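Local coordinates for carbamate kinase (Mycoplasma penetrans, PDB 4AXS), which probably acts as a carbamate kinase of the amino acid kinase family, transferring a phosphoryl group between carbamoyl phosphate and ADP, at residues 140-144 with 183-187. Residues are numbered along the deposited sequence; the frame is centred on the assembly and turned at random.
Sequences NDPAF and ASPIP
Asp141 and Ile186 give a compact example of one carboxylate serving two backbone amides, one at a helix start and one in a separate loop. Across the contact, Ile186 N donates to Asp141 OD2 at 3.0 Å. The bond is fairly straight, yet it reaches the oxygen from above the carboxylate, 43° out of its plane. The other oxygen turns back on its own chain: Asp141 is the N-cap of the short helix 142-145, and Asp141 OD1 accepts a weak capping bond from Ala143 N at 3.4 Å. With its oxygens turned to different amides, one firmly and one weakly, the carboxylate is probably restrained in rotation and ties the helix start to the loop.

Apolar packing completes the join. Ala143 CB lies over the Ser184-Pro185 peptide and comes within 4.0 Å of Ala183 CB. Ala183 CB in turn sits against the first turn of the helix, 3.6 Å from Phe144 CA. In Phe144, CG stands anti to the carbonyl carbon (chi1 -57°), which carries the ring back toward the loop. There Phe144 CE1 reaches Pro185 CG at 3.4 Å, the two side chains crossing at about a right angle, while CD1 rests on Ala183 CB.

The contact thus fastens helix 142-145, which follows strand 134-137, to the connection between strands 181-182 and 187-190. Strands 134-137 and 187-190 are antiparallel neighbours in the four-stranded sheet, and Phe144 and Pro185 both pack on Val137 of the former, while Ile186 touches Phe234 of helix 232-242.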
ATOM      1  N   ASN A 140     -24.914   3.450  -8.389  1.00 57.95           N
ATOM      2  CA  ASN A 140     -26.198   2.851  -8.714  1.00 59.61           C
ATOM      3  C   ASN A 140     -26.095   1.363  -9.052  1.00 63.75           C
ATOM      4  O   ASN A 140     -27.090   0.727  -9.415  1.00 59.25           O
ATOM      5  CB  ASN A 140     -26.846   3.604  -9.869  1.00 66.23           C
ATOM      6  CG  ASN A 140     -27.703   4.748  -9.397  1.00 76.07           C
ATOM      7  OD1 ASN A 140     -28.517   4.589  -8.481  1.00 73.44           O
ATOM      8  ND2 ASN A 140     -27.529   5.917 -10.014  1.00 80.54           N
ATOM      9  N   ASP A 141     -24.887   0.817  -8.937  1.00 59.07           N
ATOM     10  CA  ASP A 141     -24.674  -0.608  -9.151  1.00 60.71           C
ATOM     11  C   ASP A 141     -25.775  -1.402  -8.449  1.00 60.25           C
ATOM     12  O   ASP A 141     -26.035  -1.206  -7.257  1.00 61.48           O
ATOM     13  CB  ASP A 141     -23.291  -1.026  -8.636  1.00 60.11           C
ATOM     14  CG  ASP A 141     -22.631  -2.086  -9.502  1.00 54.02           C
ATOM     15  OD1 ASP A 141     -23.063  -3.255  -9.453  1.00 56.58           O
ATOM     16  OD2 ASP A 141     -21.666  -1.744 -10.217  1.00 49.26           O
ATOM     17  N   PRO A 142     -26.451  -2.277  -9.201  1.00 62.64           N
ATOM     18  CA  PRO A 142     -27.455  -3.194  -8.649  1.00 58.32           C
ATOM     19  C   PRO A 142     -26.946  -3.939  -7.415  1.00 60.29           C
ATOM     20  O   PRO A 142     -27.718  -4.220  -6.500  1.00 63.37           O
ATOM     21  CB  PRO A 142     -27.679  -4.170  -9.797  1.00 52.18           C
ATOM     22  CG  PRO A 142     -27.442  -3.350 -11.020  1.00 56.97           C
ATOM     23  CD  PRO A 142     -26.345  -2.384 -10.667  1.00 56.98           C
ATOM     24  N   ALA A 143     -25.649  -4.231  -7.396  1.00 60.30           N
ATOM     25  CA  ALA A 143     -25.046  -5.082  -6.377  1.00 58.38           C
ATOM     26  C   ALA A 143     -25.306  -4.603  -4.957  1.00 66.09           C
ATOM     27  O   ALA A 143     -25.450  -5.412  -4.045  1.00 73.13           O
ATOM     28  CB  ALA A 143     -23.547  -5.205  -6.623  1.00 58.83           C
ATOM     29  N   PHE A 144     -25.348  -3.291  -4.762  1.00 64.02           N
ATOM     30  CA  PHE A 144     -25.519  -2.734  -3.423  1.00 68.87           C
ATOM     31  C   PHE A 144     -26.905  -3.030  -2.896  1.00 72.31           C
ATOM     32  O   PHE A 144     -27.085  -3.306  -1.709  1.00 75.61           O
ATOM     33  CB  PHE A 144     -25.321  -1.221  -3.429  1.00 62.99           C
ATOM     34  CG  PHE A 144     -23.998  -0.789  -3.961  1.00 63.53           C
ATOM     35  CD1 PHE A 144     -22.835  -1.079  -3.271  1.00 57.36           C
ATOM     36  CD2 PHE A 144     -23.915  -0.083  -5.151  1.00 61.67           C
ATOM     37  CE1 PHE A 144     -21.615  -0.683  -3.760  1.00 51.87           C
ATOM     38  CE2 PHE A 144     -22.692   0.331  -5.640  1.00 57.60           C
ATOM     39  CZ  PHE A 144     -21.542   0.026  -4.946  1.00 55.99           C
ATOM     40  N   ALA A 183     -21.931  -6.007  -0.746  1.00 69.39           N
ATOM     41  CA  ALA A 183     -22.027  -6.096  -2.203  1.00 70.15           C
ATOM     42  C   ALA A 183     -20.744  -6.465  -2.962  1.00 67.28           C
ATOM     43  O   ALA A 183     -19.672  -6.599  -2.364  1.00 63.90           O
ATOM     44  CB  ALA A 183     -22.603  -4.786  -2.746  1.00 63.28           C
ATOM     45  N   SER A 184     -20.878  -6.622  -4.282  1.00 63.90           N
ATOM     46  CA  SER A 184     -19.756  -6.912  -5.177  1.00 58.63           C
ATOM     47  C   SER A 184     -19.890  -6.127  -6.475  1.00 61.57           C
ATOM     48  O   SER A 184     -20.193  -6.697  -7.529  1.00 57.28           O
ATOM     49  CB  SER A 184     -19.688  -8.402  -5.507  1.00 61.56           C
ATOM     50  OG  SER A 184     -19.514  -9.174  -4.340  1.00 68.85           O
ATOM     51  N   PRO A 185     -19.654  -4.814  -6.403  1.00 55.23           N
ATOM     52  CA  PRO A 185     -19.809  -3.879  -7.522  1.00 56.69           C
ATOM     53  C   PRO A 185     -18.960  -4.233  -8.741  1.00 56.49           C
ATOM     54  O   PRO A 185     -17.949  -4.932  -8.631  1.00 56.20           O
ATOM     55  CB  PRO A 185     -19.310  -2.547  -6.937  1.00 53.64           C
ATOM     56  CG  PRO A 185     -19.446  -2.691  -5.477  1.00 55.17           C
ATOM     57  CD  PRO A 185     -19.197  -4.139  -5.180  1.00 57.01           C
ATOM     58  N   ILE A 186     -19.376  -3.720  -9.895  1.00 53.05           N
ATOM     59  CA  ILE A 186     -18.611  -3.827 -11.126  1.00 47.99           C
ATOM     60  C   ILE A 186     -17.603  -2.673 -11.264  1.00 49.66           C
ATOM     61  O   ILE A 186     -17.968  -1.497 -11.163  1.00 48.12           O
ATOM     62  CB  ILE A 186     -19.553  -3.830 -12.334  1.00 46.84           C
ATOM     63  CG1 ILE A 186     -20.413  -5.091 -12.316  1.00 52.16           C
ATOM     64  CG2 ILE A 186     -18.769  -3.717 -13.634  1.00 48.46           C
ATOM     65  CD1 ILE A 186     -19.623  -6.373 -12.462  1.00 48.85           C
ATOM     66  N   PRO A 187     -16.335  -3.019 -11.510  1.00 40.77           N
ATOM     67  CA  PRO A 187     -15.195  -2.111 -11.597  1.00 44.84           C
ATOM     68  C   PRO A 187     -15.112  -1.323 -12.904  1.00 52.74           C
ATOM     69  O   PRO A 187     -14.808  -1.912 -13.937  1.00 53.86           O
ATOM     70  CB  PRO A 187     -13.993  -3.058 -11.508  1.00 40.66           C
ATOM     71  CG  PRO A 187     -14.542  -4.355 -11.035  1.00 42.51           C
ATOM     72  CD  PRO A 187     -15.909  -4.421 -11.586  1.00 43.80           C
TER